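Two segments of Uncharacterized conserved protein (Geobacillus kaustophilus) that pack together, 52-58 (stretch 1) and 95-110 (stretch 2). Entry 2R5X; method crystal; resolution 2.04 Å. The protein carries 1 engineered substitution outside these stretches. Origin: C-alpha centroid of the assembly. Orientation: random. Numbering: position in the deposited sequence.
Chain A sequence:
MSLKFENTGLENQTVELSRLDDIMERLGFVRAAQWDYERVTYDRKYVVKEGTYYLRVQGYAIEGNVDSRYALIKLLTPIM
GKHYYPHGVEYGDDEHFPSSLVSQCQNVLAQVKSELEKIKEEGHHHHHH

Stretch 1 52-58: TYYLRVQ
Stretch 2 95-110: EHFPSSLVSQCQNVLA

A helix packed on a strand shows how alternation in one element can mesh with the turn of the other. Here the strand 52-58 and the helix 99-110 run the same way along the chain direction, their axes 27° apart (signed crossing angle -27°) and 9.9 Å from each other at closest approach. Extended phi/psi values, from -87/116 at Leu 55 to -137/148 at Gln 58, send alternate side chains to opposite sides: Tyr 53, Leu 55 and Val 57 point toward the helix, Tyr 54 and Arg 56 away. The register advances two strand residues per four helical ones. Tyr 53 CA lies 8.4 Å from Leu 101 CA. Leu 55 CA lies 6.5 Å from Cys 105 CA.

The helix follows Pro 98, its N-cap residue, whose phi/psi of -67/130 gives way to helical values near -63/-41. The O of Pro 98 accepts a hydrogen bond from Val 102 N at 3.2 Å, and the i to i+4 ladder continues to Ala 110.

The largest bump is the ring of Tyr 53 (chi1 -69°, m; chi2 -87°), which reaches past the start of the helix. The neighbours of Tyr 53 meet its ring obliquely: Tyr 53 CE1 lies 3.8 Å from Phe 97 CD1, Tyr 53 CD2 3.6 Å from Leu 101 CD1, and Tyr 53 CZ 3.6 Å from Pro 98 CD. Tyr 53 OH comes within 3.3 Å of Pro 98 CD. The hollow is thus built from both the loop and the first turn. Phe 97 starts sideways, but its m rotamer (-72°) brings the ring nearer; Leu 101 sits between wells, at chi1 -130° and chi2 143°.

Leu 55 (t, p) fills the next hollow, where the backbones come closest in the register. Small Cys 105 (m) suits this place: its CB is 3.8 Å from Leu 55 CD1. Leu 55 CD2 touches Val 108 CG1 at 3.9 Å, and Leu 55 CD1 meets Leu 109 CD1 at 3.9 Å, so the forked leucine spans neighbouring positions on the helix.

Farther along, Leu 109 (m, t) starts sideways and bends inward, setting Leu 109 CD2 3.7 Å from CG2 of Val 57 (t). Leu 109 reaches inward to Val 57 across the widest spacing of the register, 8.8 Å between Val 57 CA and Leu 109 CA.

No hydrogen bond crosses the interface; apolar shape complementarity buries 409 Å², both sides summed. Most polar side chains of the helix lie off the contact: Ser 103 OG donates to Ser 99 O at 3.1 Å within the helix. On the strand, Arg 56 finds its partners elsewhere in the structure.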

# COMPACT_ATOMS: atom_id res chain seq x y z
N THR A 52 13.61 6.32 7.86
CA THR A 52 12.75 5.33 7.23
C THR A 52 11.83 5.99 6.23
O THR A 52 11.11 6.94 6.55
CB THR A 52 11.89 4.57 8.27
OG1 THR A 52 12.74 3.85 9.17
CG2 THR A 52 10.95 3.57 7.61
N TYR A 53 11.88 5.50 4.99
CA TYR A 53 10.84 5.77 4.02
C TYR A 53 9.90 4.60 4.04
O TYR A 53 10.33 3.45 4.21
CB TYR A 53 11.43 5.94 2.63
CG TYR A 53 12.26 7.19 2.47
CD1 TYR A 53 11.67 8.40 2.11
CD2 TYR A 53 13.64 7.16 2.67
CE1 TYR A 53 12.43 9.55 1.95
CE2 TYR A 53 14.41 8.30 2.52
CZ TYR A 53 13.80 9.50 2.17
OH TYR A 53 14.57 10.63 2.02
N TYR A 54 8.61 4.87 3.87
CA TYR A 54 7.63 3.80 3.82
C TYR A 54 6.63 3.98 2.69
O TYR A 54 6.04 5.04 2.52
CB TYR A 54 6.94 3.59 5.19
CG TYR A 54 6.30 4.82 5.79
CD1 TYR A 54 4.94 5.09 5.58
CD2 TYR A 54 7.03 5.69 6.60
CE1 TYR A 54 4.34 6.21 6.14
CE2 TYR A 54 6.43 6.82 7.17
CZ TYR A 54 5.09 7.07 6.94
OH TYR A 54 4.50 8.18 7.49
N LEU A 55 6.47 2.93 1.89
CA LEU A 55 5.49 2.91 0.82
C LEU A 55 4.18 2.43 1.41
O LEU A 55 4.08 1.29 1.87
CB LEU A 55 5.95 1.98 -0.31
CG LEU A 55 5.04 1.74 -1.52
CD1 LEU A 55 4.62 3.06 -2.19
CD2 LEU A 55 5.72 0.82 -2.52
N ARG A 56 3.17 3.29 1.40
CA ARG A 56 1.91 2.99 2.07
C ARG A 56 0.78 2.76 1.09
O ARG A 56 0.46 3.63 0.28
CB ARG A 56 1.54 4.13 3.04
CG ARG A 56 0.18 3.97 3.72
CD ARG A 56 0.10 4.79 5.01
NE ARG A 56 0.94 4.23 6.07
CZ ARG A 56 0.85 4.55 7.36
NH1 ARG A 56 -0.06 5.42 7.78
NH2 ARG A 56 1.66 3.99 8.24
N VAL A 57 0.17 1.57 1.17
CA VAL A 57 -1.02 1.23 0.38
C VAL A 57 -2.19 1.08 1.35
O VAL A 57 -2.09 0.41 2.37
CB VAL A 57 -0.81 -0.05 -0.46
CG1 VAL A 57 -2.09 -0.46 -1.20
CG2 VAL A 57 0.33 0.15 -1.45
N GLN A 58 -3.30 1.74 1.03
CA GLN A 58 -4.42 1.83 1.93
C GLN A 58 -5.71 1.61 1.16
O GLN A 58 -5.81 1.97 -0.02
CB GLN A 58 -4.43 3.20 2.59
CG GLN A 58 -5.11 3.25 3.93
CD GLN A 58 -4.89 4.57 4.63
OE1 GLN A 58 -5.04 5.63 4.03
NE2 GLN A 58 -4.54 4.51 5.92
N GLU A 95 9.96 18.63 1.66
CA GLU A 95 10.73 17.38 1.72
C GLU A 95 11.38 17.05 0.38
O GLU A 95 10.77 17.24 -0.68
CB GLU A 95 9.83 16.23 2.16
CG GLU A 95 9.08 16.46 3.46
CD GLU A 95 7.82 15.61 3.58
OE1 GLU A 95 6.71 16.18 3.50
OE2 GLU A 95 7.94 14.37 3.72
N HIS A 96 12.60 16.58 0.42
CA HIS A 96 13.24 16.08 -0.76
C HIS A 96 13.16 14.58 -0.76
O HIS A 96 13.61 13.93 0.13
CB HIS A 96 14.69 16.49 -0.77
CG HIS A 96 14.90 17.92 -1.15
ND1 HIS A 96 15.57 18.30 -2.28
CD2 HIS A 96 14.54 19.07 -0.52
CE1 HIS A 96 15.60 19.62 -2.36
NE2 HIS A 96 14.98 20.11 -1.31
N PHE A 97 12.56 14.04 -1.78
CA PHE A 97 12.47 12.60 -1.94
C PHE A 97 13.49 12.12 -2.97
O PHE A 97 13.58 12.69 -4.05
CB PHE A 97 11.05 12.17 -2.34
CG PHE A 97 10.05 12.28 -1.22
CD1 PHE A 97 9.91 11.25 -0.29
CD2 PHE A 97 9.25 13.42 -1.08
CE1 PHE A 97 8.98 11.35 0.75
CE2 PHE A 97 8.32 13.52 -0.04
CZ PHE A 97 8.19 12.49 0.87
N PRO A 98 14.28 11.09 -2.62
CA PRO A 98 15.29 10.52 -3.51
C PRO A 98 14.66 9.82 -4.71
O PRO A 98 13.76 9.01 -4.55
CB PRO A 98 16.00 9.49 -2.62
CG PRO A 98 15.09 9.22 -1.49
CD PRO A 98 14.25 10.43 -1.30
N SER A 99 15.15 10.15 -5.90
CA SER A 99 14.58 9.63 -7.15
C SER A 99 14.66 8.10 -7.28
O SER A 99 13.74 7.48 -7.82
CB SER A 99 15.25 10.29 -8.36
OG SER A 99 16.66 10.15 -8.29
N SER A 100 15.74 7.51 -6.76
CA SER A 100 15.92 6.06 -6.78
C SER A 100 14.85 5.33 -5.97
O SER A 100 14.35 4.29 -6.39
CB SER A 100 17.30 5.68 -6.24
OG SER A 100 17.47 6.14 -4.91
N LEU A 101 14.51 5.89 -4.81
CA LEU A 101 13.50 5.28 -3.95
C LEU A 101 12.10 5.43 -4.54
O LEU A 101 11.28 4.53 -4.42
CB LEU A 101 13.57 5.89 -2.55
CG LEU A 101 13.62 4.85 -1.44
CD1 LEU A 101 14.53 5.33 -0.33
CD2 LEU A 101 12.22 4.56 -0.93
N VAL A 102 11.86 6.57 -5.19
CA VAL A 102 10.63 6.82 -5.96
C VAL A 102 10.43 5.79 -7.06
O VAL A 102 9.32 5.26 -7.24
CB VAL A 102 10.64 8.24 -6.56
CG1 VAL A 102 9.48 8.45 -7.55
CG2 VAL A 102 10.58 9.26 -5.45
N SER A 103 11.51 5.48 -7.78
CA SER A 103 11.48 4.49 -8.85
C SER A 103 11.20 3.08 -8.32
O SER A 103 10.41 2.35 -8.92
CB SER A 103 12.78 4.52 -9.66
OG SER A 103 12.96 5.79 -10.26
N GLN A 104 11.83 2.72 -7.21
CA GLN A 104 11.60 1.44 -6.54
C GLN A 104 10.14 1.27 -6.09
O GLN A 104 9.56 0.19 -6.26
CB GLN A 104 12.54 1.27 -5.35
CG GLN A 104 13.98 0.93 -5.74
CD GLN A 104 14.97 1.10 -4.60
OE1 GLN A 104 14.82 0.49 -3.54
NE2 GLN A 104 16.00 1.90 -4.83
N CYS A 105 9.57 2.33 -5.53
CA CYS A 105 8.17 2.31 -5.10
C CYS A 105 7.22 2.20 -6.28
O CYS A 105 6.23 1.49 -6.22
CB CYS A 105 7.83 3.54 -4.26
SG CYS A 105 8.63 3.60 -2.66
N GLN A 106 7.55 2.89 -7.36
CA GLN A 106 6.80 2.75 -8.62
C GLN A 106 6.79 1.32 -9.13
O GLN A 106 5.76 0.84 -9.60
CB GLN A 106 7.36 3.69 -9.69
CG GLN A 106 6.83 5.11 -9.59
CD GLN A 106 7.63 6.11 -10.41
OE1 GLN A 106 8.57 5.74 -11.12
NE2 GLN A 106 7.26 7.38 -10.32
N ASN A 107 7.93 0.63 -9.00
CA ASN A 107 8.08 -0.76 -9.43
C ASN A 107 7.24 -1.72 -8.59
O ASN A 107 6.63 -2.65 -9.12
CB ASN A 107 9.55 -1.21 -9.37
CG ASN A 107 10.46 -0.36 -10.26
OD1 ASN A 107 9.99 0.38 -11.13
ND2 ASN A 107 11.76 -0.45 -10.03
N VAL A 108 7.24 -1.50 -7.28
CA VAL A 108 6.50 -2.34 -6.35
C VAL A 108 4.99 -2.18 -6.60
O VAL A 108 4.25 -3.16 -6.62
CB VAL A 108 6.89 -2.04 -4.88
CG1 VAL A 108 5.99 -2.78 -3.91
CG2 VAL A 108 8.34 -2.43 -4.64
N LEU A 109 4.55 -0.95 -6.84
CA LEU A 109 3.14 -0.68 -7.13
C LEU A 109 2.67 -1.32 -8.45
O LEU A 109 1.53 -1.80 -8.54
CB LEU A 109 2.86 0.82 -7.10
CG LEU A 109 3.02 1.45 -5.70
CD1 LEU A 109 3.10 2.96 -5.75
CD2 LEU A 109 1.90 0.98 -4.75
N ALA A 110 3.54 -1.34 -9.45
CA ALA A 110 3.28 -2.04 -10.71
C ALA A 110 3.03 -3.53 -10.51
O ALA A 110 2.15 -4.12 -11.15
CB ALA A 110 4.42 -1.82 -11.68